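Local coordinates for protein putative modification methylase (Thermus thermophilus, PDB 2ZIG) that probably transfers a methyl group from S-adenosyl-L-methionine to cytosine N4 in DNA, as a putative modification methylase, at residues B[244-256]-B[269-281]. Numbering follows the deposited sequence.
Sequences AGTGTTLIAAARW and YAQLAKERFAREV
Arg-276 reaches from helix 267-280 to Thr-246 and Thr-248 in the glycine-rich AGTGTT loop and helix start that follow strand 238-241 of this Rossmann-like methyltransferase fold. Its NH2 donates to Thr-248 OG1 at 2.9 Å, the hydroxyl lying 26° out of the guanidinium plane, and weakly to Thr-246 OG1 at 3.0 Å. Water 1 accepts from the other terminal nitrogen, NH1, and is also hydrogen-bonded to Thr-248 OG1. Arg-276 CG lies anti to its own backbone N (chi1 -173°) and the chain runs extended to NE, which carries the guanidinium across to both hydroxyls. Ile-251 crosses this chain at about a right angle, its CD1 over one guanidinium face, 3.5 Å from Arg-276 NE.

Both threonines belong to the S-adenosyl-L-methionine site, empty in this chain, which makes Arg-276 probably a second-shell residue, holding chiefly the Thr-248 hydroxyl. Beside them the backbones come close: Thr-246 O receives a CA-H...O contact from Ala-273 CA at 3.2 Å. Gly-245 N hydrogen-bonds to Glu-264 OE1, of another residue of that site.

Farther along, helices 248-255 and 269-280 run the same way, their axes 28° apart. Ala-254 CB meets Phe-277 CZ obliquely at 3.5 Å, and Val-281 CG2 covers one face of that ring; Phe-277 itself packs on His-22 and Leu-286 of the sheet strands 22-26 and 286-289. At the far end Arg-255, its NE paired with Glu-226, bends at chi3 and sends NH2 to Glu-280 O, 2.8 Å away and in the carbonyl plane.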
loop_
_atom_site.group_PDB
_atom_site.type_symbol
_atom_site.label_atom_id
_atom_site.label_comp_id
_atom_site.label_asym_id
_atom_site.label_seq_id
_atom_site.Cartn_x
_atom_site.Cartn_y
_atom_site.Cartn_z
ATOM N N ALA B 244 17.291 14.154 -4.878
ATOM C CA ALA B 244 16.849 15.531 -4.670
ATOM C C ALA B 244 16.128 16.313 -5.770
ATOM O O ALA B 244 15.322 17.193 -5.460
ATOM C CB ALA B 244 18.022 16.352 -4.154
ATOM N N GLY B 245 16.401 16.022 -7.038
ATOM C CA GLY B 245 15.736 16.767 -8.092
ATOM C C GLY B 245 15.945 18.253 -7.850
ATOM O O GLY B 245 17.081 18.681 -7.613
ATOM N N THR B 246 14.875 19.045 -7.886
ATOM C CA THR B 246 15.019 20.475 -7.657
ATOM C C THR B 246 15.156 20.851 -6.185
ATOM O O THR B 246 15.093 22.033 -5.832
ATOM C CB THR B 246 13.868 21.275 -8.274
ATOM O OG1 THR B 246 12.620 20.700 -7.878
ATOM C CG2 THR B 246 13.986 21.278 -9.789
ATOM N N GLY B 247 15.332 19.841 -5.333
ATOM C CA GLY B 247 15.551 20.081 -3.914
ATOM C C GLY B 247 14.400 20.352 -2.959
ATOM O O GLY B 247 14.613 20.953 -1.905
ATOM N N THR B 248 13.200 19.895 -3.296
ATOM C CA THR B 248 12.038 20.103 -2.442
ATOM C C THR B 248 12.347 19.729 -0.995
ATOM O O THR B 248 12.099 20.513 -0.070
ATOM C CB THR B 248 10.844 19.254 -2.913
ATOM O OG1 THR B 248 10.628 19.481 -4.307
ATOM C CG2 THR B 248 9.579 19.628 -2.149
ATOM N N THR B 249 12.904 18.542 -0.799
ATOM C CA THR B 249 13.208 18.079 0.545
ATOM C C THR B 249 14.282 18.902 1.244
ATOM O O THR B 249 14.194 19.148 2.442
ATOM C CB THR B 249 13.631 16.611 0.531
ATOM O OG1 THR B 249 12.612 15.830 -0.112
ATOM C CG2 THR B 249 13.840 16.108 1.958
ATOM N N LEU B 250 15.306 19.306 0.502
ATOM C CA LEU B 250 16.383 20.116 1.067
ATOM C C LEU B 250 15.774 21.433 1.541
ATOM O O LEU B 250 16.083 21.921 2.616
ATOM C CB LEU B 250 17.446 20.398 -0.007
ATOM C CG LEU B 250 18.536 19.367 -0.350
ATOM C CD1 LEU B 250 18.158 17.973 0.088
ATOM C CD2 LEU B 250 18.795 19.417 -1.847
ATOM N N ILE B 251 14.901 22.002 0.720
ATOM C CA ILE B 251 14.237 23.260 1.043
ATOM C C ILE B 251 13.358 23.130 2.285
ATOM O O ILE B 251 13.422 23.967 3.180
ATOM C CB ILE B 251 13.395 23.730 -0.153
ATOM C CG1 ILE B 251 14.332 24.088 -1.308
ATOM C CG2 ILE B 251 12.520 24.905 0.231
ATOM C CD1 ILE B 251 13.607 24.454 -2.591
ATOM N N ALA B 252 12.545 22.074 2.334
ATOM C CA ALA B 252 11.663 21.823 3.470
ATOM C C ALA B 252 12.502 21.680 4.733
ATOM O O ALA B 252 12.154 22.202 5.781
ATOM C CB ALA B 252 10.851 20.553 3.242
ATOM N N ALA B 253 13.615 20.972 4.626
ATOM C CA ALA B 253 14.499 20.766 5.769
ATOM C C ALA B 253 15.082 22.087 6.285
ATOM O O ALA B 253 14.980 22.407 7.469
ATOM C CB ALA B 253 15.624 19.820 5.381
ATOM N N ALA B 254 15.680 22.860 5.389
ATOM C CA ALA B 254 16.284 24.128 5.774
ATOM C C ALA B 254 15.284 25.148 6.319
ATOM O O ALA B 254 15.598 25.897 7.243
ATOM C CB ALA B 254 17.034 24.716 4.599
ATOM N N ARG B 255 14.083 25.185 5.755
ATOM C CA ARG B 255 13.083 26.144 6.229
ATOM C C ARG B 255 12.677 25.848 7.663
ATOM O O ARG B 255 12.182 26.727 8.358
ATOM C CB ARG B 255 11.843 26.125 5.337
ATOM C CG ARG B 255 12.050 26.722 3.956
ATOM C CD ARG B 255 10.871 26.381 3.061
ATOM N NE ARG B 255 9.618 26.944 3.550
ATOM C CZ ARG B 255 9.256 28.208 3.369
ATOM N NH1 ARG B 255 8.096 28.655 3.843
ATOM N NH2 ARG B 255 10.055 29.029 2.700
ATOM N N TRP B 256 12.903 24.614 8.107
ATOM C CA TRP B 256 12.546 24.223 9.469
ATOM C C TRP B 256 13.704 23.951 10.423
ATOM O O TRP B 256 13.580 23.169 11.358
ATOM C CB TRP B 256 11.592 23.025 9.431
ATOM C CG TRP B 256 10.258 23.461 8.979
ATOM C CD1 TRP B 256 9.833 23.594 7.687
ATOM C CD2 TRP B 256 9.237 24.039 9.798
ATOM N NE1 TRP B 256 8.617 24.235 7.653
ATOM C CE2 TRP B 256 8.231 24.521 8.933
ATOM C CE3 TRP B 256 9.079 24.200 11.177
ATOM C CZ2 TRP B 256 7.083 25.159 9.405
ATOM C CZ3 TRP B 256 7.933 24.835 11.648
ATOM C CH2 TRP B 256 6.953 25.307 10.762
ATOM N N TYR B 269 19.590 19.902 -12.906
ATOM C CA TYR B 269 18.609 19.959 -11.828
ATOM C C TYR B 269 19.213 20.447 -10.521
ATOM O O TYR B 269 18.571 21.176 -9.770
ATOM C CB TYR B 269 17.992 18.571 -11.627
ATOM C CG TYR B 269 17.204 18.073 -12.826
ATOM C CD1 TYR B 269 16.923 16.713 -12.986
ATOM C CD2 TYR B 269 16.724 18.962 -13.786
ATOM C CE1 TYR B 269 16.182 16.255 -14.076
ATOM C CE2 TYR B 269 15.982 18.517 -14.876
ATOM C CZ TYR B 269 15.715 17.165 -15.015
ATOM O OH TYR B 269 14.980 16.734 -16.094
ATOM N N ALA B 270 20.444 20.035 -10.239
ATOM C CA ALA B 270 21.109 20.473 -9.019
ATOM C C ALA B 270 21.254 21.988 -9.072
ATOM O O ALA B 270 21.140 22.661 -8.053
ATOM C CB ALA B 270 22.482 19.809 -8.890
ATOM N N GLN B 271 21.492 22.523 -10.265
ATOM C CA GLN B 271 21.641 23.970 -10.429
ATOM C C GLN B 271 20.292 24.645 -10.226
ATOM O O GLN B 271 20.214 25.759 -9.718
ATOM C CB GLN B 271 22.166 24.312 -11.823
ATOM C CG GLN B 271 23.383 25.211 -11.824
ATOM C CD GLN B 271 23.217 26.454 -10.971
ATOM O OE1 GLN B 271 22.314 27.264 -11.187
ATOM N NE2 GLN B 271 24.095 26.612 -9.996
ATOM N N LEU B 272 19.229 23.969 -10.645
ATOM C CA LEU B 272 17.894 24.511 -10.468
ATOM C C LEU B 272 17.613 24.479 -8.970
ATOM O O LEU B 272 17.022 25.403 -8.410
ATOM C CB LEU B 272 16.870 23.661 -11.226
ATOM C CG LEU B 272 16.949 23.722 -12.757
ATOM C CD1 LEU B 272 15.900 22.803 -13.356
ATOM C CD2 LEU B 272 16.732 25.157 -13.236
ATOM N N ALA B 273 18.061 23.406 -8.333
ATOM C CA ALA B 273 17.887 23.227 -6.901
ATOM C C ALA B 273 18.516 24.380 -6.126
ATOM O O ALA B 273 17.885 24.961 -5.242
ATOM C CB ALA B 273 18.513 21.911 -6.468
ATOM N N LYS B 274 19.765 24.699 -6.454
ATOM C CA LYS B 274 20.479 25.787 -5.791
ATOM C C LYS B 274 19.750 27.113 -5.931
ATOM O O LYS B 274 19.662 27.874 -4.970
ATOM C CB LYS B 274 21.893 25.941 -6.360
ATOM C CG LYS B 274 22.518 27.291 -6.035
ATOM C CD LYS B 274 23.970 27.406 -6.503
ATOM C CE LYS B 274 24.895 26.528 -5.672
ATOM N NZ LYS B 274 26.331 26.906 -5.838
ATOM N N GLU B 275 19.248 27.393 -7.134
ATOM C CA GLU B 275 18.523 28.637 -7.403
ATOM C C GLU B 275 17.177 28.659 -6.676
ATOM O O GLU B 275 16.766 29.680 -6.124
ATOM C CB GLU B 275 18.311 28.805 -8.917
ATOM C CG GLU B 275 19.618 29.023 -9.717
ATOM C CD GLU B 275 19.435 28.928 -11.232
ATOM O OE1 GLU B 275 20.443 29.024 -11.958
ATOM O OE2 GLU B 275 18.294 28.755 -11.706
ATOM N N ARG B 276 16.494 27.519 -6.676
ATOM C CA ARG B 276 15.201 27.407 -6.021
ATOM C C ARG B 276 15.397 27.562 -4.514
ATOM O O ARG B 276 14.676 28.312 -3.854
ATOM C CB ARG B 276 14.568 26.042 -6.333
ATOM C CG ARG B 276 13.148 25.897 -5.826
ATOM C CD ARG B 276 12.617 24.468 -5.956
ATOM N NE ARG B 276 11.362 24.315 -5.223
ATOM C CZ ARG B 276 10.704 23.170 -5.078
ATOM N NH1 ARG B 276 9.570 23.146 -4.389
ATOM N NH2 ARG B 276 11.172 22.051 -5.615
ATOM N N PHE B 277 16.387 26.852 -3.984
ATOM C CA PHE B 277 16.704 26.877 -2.564
ATOM C C PHE B 277 16.902 28.308 -2.085
ATOM O O PHE B 277 16.298 28.732 -1.098
ATOM C CB PHE B 277 17.980 26.074 -2.315
ATOM C CG PHE B 277 18.321 25.885 -0.859
ATOM C CD1 PHE B 277 17.960 24.717 -0.194
ATOM C CD2 PHE B 277 19.052 26.848 -0.171
ATOM C CE1 PHE B 277 18.331 24.502 1.133
ATOM C CE2 PHE B 277 19.430 26.650 1.156
ATOM C CZ PHE B 277 19.070 25.470 1.813
ATOM N N ALA B 278 17.751 29.049 -2.791
ATOM C CA ALA B 278 18.040 30.433 -2.435
ATOM C C ALA B 278 16.808 31.310 -2.605
ATOM O O ALA B 278 16.766 32.439 -2.127
ATOM C CB ALA B 278 19.193 30.968 -3.296
ATOM N N ARG B 279 15.803 30.778 -3.284
ATOM C CA ARG B 279 14.572 31.509 -3.530
ATOM C C ARG B 279 13.578 31.229 -2.402
ATOM O O ARG B 279 12.837 32.113 -1.974
ATOM C CB ARG B 279 13.994 31.048 -4.872
ATOM C CG ARG B 279 13.133 32.047 -5.619
ATOM C CD ARG B 279 12.642 31.417 -6.925
ATOM N NE ARG B 279 13.755 30.973 -7.764
ATOM C CZ ARG B 279 13.761 29.856 -8.486
ATOM N NH1 ARG B 279 14.825 29.548 -9.214
ATOM N NH2 ARG B 279 12.713 29.039 -8.476
ATOM N N GLU B 280 13.594 29.996 -1.902
ATOM C CA GLU B 280 12.670 29.570 -0.848
ATOM C C GLU B 280 13.265 29.549 0.563
ATOM O O GLU B 280 12.529 29.427 1.537
ATOM C CB GLU B 280 12.143 28.166 -1.166
ATOM C CG GLU B 280 11.869 27.909 -2.640
ATOM C CD GLU B 280 10.523 28.419 -3.101
ATOM O OE1 GLU B 280 10.186 29.586 -2.811
ATOM O OE2 GLU B 280 9.801 27.649 -3.767
ATOM N N VAL B 281 14.583 29.652 0.688
ATOM C CA VAL B 281 15.198 29.601 2.007
ATOM C C VAL B 281 15.908 30.885 2.386
ATOM O O VAL B 281 17.108 31.030 2.157
ATOM C CB VAL B 281 16.218 28.458 2.115
ATOM C CG1 VAL B 281 16.710 28.346 3.549
ATOM C CG2 VAL B 281 15.600 27.155 1.651
HETATM O O HOH W 1 7.817 21.023 -4.829
#